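Local coordinates for protein aminotransferase, class I (Staphylococcus aureus, PDB 2O1B) that probably catalyses the pyridoxal-phosphate-dependent transfer of amino groups between amino acids and 2-oxo acids, as an aspartate aminotransferase of class I, at residues Phe90-Ala93 with Ile94-Phe97; Val104-Lys108 with Glu109-Cys113. All coordinates share one frame; numbering follows the deposited sequence. Where two conformers were deposited one is given.

Contact 1: Phe90-Ala93 with Ile94-Phe97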
loop_
_atom_site.group_PDB
_atom_site.type_symbol
_atom_site.label_atom_id
_atom_site.label_comp_id
_atom_site.label_asym_id
_atom_site.label_seq_id
_atom_site.Cartn_x
_atom_site.Cartn_y
_atom_site.Cartn_z
ATOM N N PHE A 90 -3.844 -13.005 13.488
ATOM C CA PHE A 90 -4.075 -12.932 12.032
ATOM C C PHE A 90 -3.232 -13.991 11.340
ATOM O O PHE A 90 -3.762 -14.803 10.577
ATOM C CB PHE A 90 -3.817 -11.506 11.486
ATOM C CG PHE A 90 -4.357 -11.241 10.068
ATOM C CD1 PHE A 90 -5.231 -12.118 9.431
ATOM C CD2 PHE A 90 -3.991 -10.075 9.392
ATOM C CE1 PHE A 90 -5.694 -11.852 8.133
ATOM C CE2 PHE A 90 -4.463 -9.793 8.105
ATOM C CZ PHE A 90 -5.310 -10.683 7.477
ATOM N N LYS A 91 -1.931 -14.021 11.638
ATOM C CA LYS A 91 -1.054 -15.064 11.078
ATOM C C LYS A 91 -1.618 -16.464 11.345
ATOM O O LYS A 91 -1.549 -17.354 10.494
ATOM C CB LYS A 91 0.352 -14.956 11.669
ATOM C CG LYS A 91 1.064 -13.637 11.399
ATOM C CD LYS A 91 2.419 -13.650 12.081
ATOM C CE LYS A 91 3.131 -12.315 11.953
ATOM N NZ LYS A 91 4.262 -12.234 12.929
ATOM N N GLN A 92 -2.175 -16.638 12.541
ATOM C CA GLN A 92 -2.761 -17.897 12.966
ATOM C C GLN A 92 -4.075 -18.219 12.253
ATOM O O GLN A 92 -4.341 -19.383 11.953
ATOM C CB GLN A 92 -2.960 -17.905 14.481
ATOM C CG GLN A 92 -3.423 -19.241 15.042
ATOM C CD GLN A 92 -2.343 -20.313 14.991
ATOM O OE1 GLN A 92 -1.250 -20.123 15.510
ATOM N NE2 GLN A 92 -2.658 -21.451 14.387
ATOM N N ALA A 93 -4.903 -17.204 12.004
ATOM C CA ALA A 93 -6.168 -17.416 11.284
ATOM C C ALA A 93 -5.891 -17.840 9.844
ATOM O O ALA A 93 -6.649 -18.615 9.266
ATOM C CB ALA A 93 -7.039 -16.169 11.317
ATOM N N ILE A 94 -4.785 -17.342 9.300
ATOM C CA ILE A 94 -4.328 -17.699 7.963
ATOM C C ILE A 94 -3.894 -19.161 7.872
ATOM O O ILE A 94 -4.338 -19.885 6.976
ATOM C CB ILE A 94 -3.175 -16.773 7.489
ATOM C CG1 ILE A 94 -3.710 -15.365 7.183
ATOM C CG2 ILE A 94 -2.500 -17.341 6.245
ATOM C CD1 ILE A 94 -2.634 -14.283 7.102
ATOM N N VAL A 95 -3.016 -19.599 8.777
ATOM C CA VAL A 95 -2.535 -20.989 8.726
ATOM C C VAL A 95 -3.652 -21.983 9.021
ATOM O O VAL A 95 -3.702 -23.056 8.411
ATOM C CB VAL A 95 -1.291 -21.262 9.638
ATOM C CG1 VAL A 95 -0.179 -20.254 9.371
ATOM C CG2 VAL A 95 -1.656 -21.275 11.107
ATOM N N ASP A 96 -4.540 -21.620 9.953
ATOM C CA ASP A 96 -5.715 -22.431 10.292
ATOM C C ASP A 96 -6.647 -22.602 9.095
ATOM O O ASP A 96 -7.149 -23.699 8.842
ATOM C CB ASP A 96 -6.516 -21.799 11.432
ATOM C CG ASP A 96 -5.829 -21.915 12.799
ATOM O OD1 ASP A 96 -4.771 -22.579 12.929
ATOM O OD2 ASP A 96 -6.370 -21.321 13.757
ATOM N N PHE A 97 -6.897 -21.500 8.384
ATOM C CA PHE A 97 -7.717 -21.512 7.173
ATOM C C PHE A 97 -7.101 -22.464 6.149
ATOM O O PHE A 97 -7.749 -23.416 5.712
ATOM C CB PHE A 97 -7.834 -20.083 6.631
ATOM C CG PHE A 97 -8.653 -19.952 5.371
ATOM C CD1 PHE A 97 -10.043 -19.888 5.429
ATOM C CD2 PHE A 97 -8.032 -19.819 4.136
ATOM C CE1 PHE A 97 -10.808 -19.738 4.262
ATOM C CE2 PHE A 97 -8.791 -19.670 2.969
ATOM C CZ PHE A 97 -10.183 -19.622 3.041
#
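Q92 and D96, one helical turn apart on the outward side of helix 88-102, are joined through their side chains: Q92 NE2 donates to D96 OD1 over 2.8 Å. The two flat groups do not lie in one plane. The carboxylate oxygen falls almost in the plane of the amide, yet the nitrogen approaches D96 from above the carboxylate, 39° out of its plane, and the planes differ by 49°. A bend at chi2 (70°) turns the glutamine forward along its own helix and brings the amide within range of D96. The same nitrogen lies 3.4 Å from V95 CG2, so one methyl of V95 lies beneath the polar link. This is a worked example of an i to i+4 side-chain bond laid over a helical ladder, since the backbone bond from D96 N to Q92 O, 3.0 Å, spans the same pair.

The inner side repeats the spacing with apolar groups in place of polar ones. I94 crosses the F90 ring at a slant and sets CD1 over one face, displaced toward the rim, with CE1 of F90 4.0 Å from that methyl. The same pair is joined in the backbone, I94 N donating to F90 O at 3.0 Å. A93 brings only a methyl, and A93 O accepts from F97 N, again at 3.0 Å.

The helix is thus two-faced. F90 packs on A294 and L298 of helix 288-300 and on I114 of strand 112-115, while I94 lies against V112 and I114 and against F264 and V266 of strand 263-267. F97 meets Y249 of strand 245-250 edge to face, carrying the buried side of helix 88-102 along the large mixed sheet.

Contact 2: Val104-Lys108 with Glu109-Cys113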
loop_
_atom_site.group_PDB
_atom_site.type_symbol
_atom_site.label_atom_id
_atom_site.label_comp_id
_atom_site.label_asym_id
_atom_site.label_seq_id
_atom_site.Cartn_x
_atom_site.Cartn_y
_atom_site.Cartn_z
ATOM N N VAL A 104 -2.872 -27.808 4.020
ATOM C CA VAL A 104 -1.551 -27.239 3.809
ATOM C C VAL A 104 -1.036 -26.715 5.137
ATOM O O VAL A 104 -1.673 -25.851 5.752
ATOM C CB VAL A 104 -1.576 -26.074 2.787
ATOM C CG1 VAL A 104 -0.202 -25.431 2.669
ATOM C CG2 VAL A 104 -2.053 -26.554 1.417
ATOM N N THR A 105 0.106 -27.246 5.568
ATOM C CA THR A 105 0.750 -26.808 6.805
ATOM C C THR A 105 1.682 -25.642 6.525
ATOM O O THR A 105 2.609 -25.751 5.703
ATOM C CB THR A 105 1.574 -27.932 7.464
ATOM O OG1 THR A 105 2.634 -28.322 6.582
ATOM C CG2 THR A 105 0.708 -29.127 7.754
ATOM N N LEU A 106 1.434 -24.530 7.209
ATOM C CA LEU A 106 2.237 -23.328 7.037
ATOM C C LEU A 106 2.797 -22.823 8.355
ATOM O O LEU A 106 2.131 -22.902 9.389
ATOM C CB LEU A 106 1.385 -22.231 6.429
ATOM C CG LEU A 106 0.775 -22.546 5.081
ATOM C CD1 LEU A 106 -0.376 -21.596 4.892
ATOM C CD2 LEU A 106 1.822 -22.432 3.988
ATOM N N ASP A 107 4.021 -22.299 8.302
ATOM C CA ASP A 107 4.642 -21.658 9.461
ATOM C C ASP A 107 4.281 -20.168 9.500
ATOM O O ASP A 107 4.450 -19.455 8.512
ATOM C CB ASP A 107 6.163 -21.851 9.431
ATOM C CG ASP A 107 6.856 -21.229 10.640
ATOM O OD1 ASP A 107 6.888 -19.981 10.752
ATOM O OD2 ASP A 107 7.373 -21.994 11.478
ATOM N N LYS A 108 3.808 -19.706 10.655
ATOM C CA LYS A 108 3.327 -18.328 10.807
ATOM C C LYS A 108 4.373 -17.250 10.531
ATOM O O LYS A 108 4.046 -16.181 10.020
ATOM C CB LYS A 108 2.762 -18.109 12.204
ATOM C CG LYS A 108 1.535 -18.917 12.539
ATOM C CD LYS A 108 0.910 -18.416 13.846
ATOM C CE LYS A 108 1.717 -18.825 15.075
ATOM N NZ LYS A 108 2.889 -17.922 15.260
ATOM N N GLU A 109 5.622 -17.514 10.878
ATOM C CA GLU A 109 6.679 -16.549 10.627
ATOM C C GLU A 109 7.243 -16.703 9.225
ATOM O O GLU A 109 7.396 -15.721 8.493
ATOM C CB GLU A 109 7.795 -16.689 11.671
ATOM C CG GLU A 109 7.814 -15.629 12.760
ATOM C CD GLU A 109 6.430 -15.197 13.237
ATOM O OE1 GLU A 109 6.080 -14.029 12.993
ATOM O OE2 GLU A 109 5.698 -16.011 13.856
ATOM N N ASP A 110 7.528 -17.937 8.837
ATOM C CA ASP A 110 8.327 -18.182 7.646
ATOM C C ASP A 110 7.523 -18.150 6.354
ATOM O O ASP A 110 8.072 -17.875 5.274
ATOM C CB ASP A 110 9.033 -19.540 7.756
ATOM C CG ASP A 110 10.120 -19.566 8.828
ATOM O OD1 ASP A 110 10.542 -18.485 9.315
ATOM O OD2 ASP A 110 10.560 -20.688 9.176
ATOM N N GLU A 111 6.239 -18.482 6.456
ATOM C CA GLU A 111 5.452 -18.834 5.271
ATOM C C GLU A 111 4.133 -18.072 5.133
ATOM O O GLU A 111 3.242 -18.493 4.402
ATOM C CB GLU A 111 5.231 -20.360 5.225
ATOM C CG GLU A 111 6.552 -21.130 5.163
ATOM C CD GLU A 111 6.416 -22.637 5.259
ATOM O OE1 GLU A 111 5.515 -23.126 5.967
ATOM O OE2 GLU A 111 7.251 -23.336 4.635
ATOM N N VAL A 112 4.034 -16.932 5.815
ATOM C CA VAL A 112 2.841 -16.098 5.779
ATOM C C VAL A 112 3.212 -14.614 5.709
ATOM O O VAL A 112 3.996 -14.133 6.526
ATOM C CB VAL A 112 1.947 -16.345 7.024
ATOM C CG1 VAL A 112 0.775 -15.406 7.019
ATOM C CG2 VAL A 112 1.453 -17.788 7.069
ATOM N N CYS A 113 2.642 -13.904 4.732
ATOM C CA CYS A 113 2.803 -12.447 4.599
ATOM C C CYS A 113 1.448 -11.828 4.317
ATOM O O CYS A 113 0.810 -12.147 3.305
ATOM C CB CYS A 113 3.772 -12.091 3.462
ATOM S SG CYS A 113 4.052 -10.304 3.229
HETATM O O HOH W 1 4.536 -13.509 9.040
#
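D107 OD1 takes two backbone N-H groups at once, from E109 N at 2.8 Å and D110 N at 2.9 Å. The donors come from opposite faces of the carboxylate plane; the bond from D110 is the straighter (164° at the hydrogen), and E109 N meets the oxygen nearly along its C-O axis. The first of these bonds makes an Asx turn, and the second carries the grip one residue further. The aspartate reaches forward over the turn that follows because its CG points away from its own N (chi1 -179°). Its backbone is held too: E111 N donates to D107 O at 2.9 Å, closing one helix-like turn, and D107 N donates to E111 OE1, also at 2.9 Å, on the anti side of that carboxylate. D107 and E111 therefore hold each other through reciprocal bonds.

The next shell fixes these groups. E111 OE1 also forms a salt bridge with K242, which in turn binds the carbonyl of T105. Q273 of helix 269-282 takes up the carbonyls of E109 and D110, and K276 also binds that of E109. A water donates to K108 O and, at 2.6 Å, to V112 O, tying the turn to the start of strand 112-115. K108 NZ and E109 OE2 form a long ion pair of 3.7 Å; their stronger partners are E88 for the lysine and K91 for the glutamate.

Acidic groups are numerous here. The D107 and D110 carboxylates stack with planes 15° apart, D107 OD1 lying 4.1 Å from D110 OD2. Two N-H donors on D107 OD1 would be expected to offset part of that repulsion, and K269, touched by the D110 side chain, may too, consistent with D107 staying ionised at this turn.

Contacts 1 and 2 lie in series, the helix first and then the turn that leads the chain back into strand 112-115, and their centres are only 9 Å apart. Three kinds of link join them. K91 NZ of 90-97 pairs with E109 OE1 of 104-113 at 2.6 Å, a short salt bridge from helix to turn. Elsewhere along the helix, Q92 OE1 packs 3.2 Å from K108 CD. On the buried side I94 CD1 lies 3.6 Å from V112 CG1, where helix meets strand. Neither contact belongs to the cofactor pocket, although the F90 side chain is about 11 Å from a bound pyridoxal-5'-phosphate.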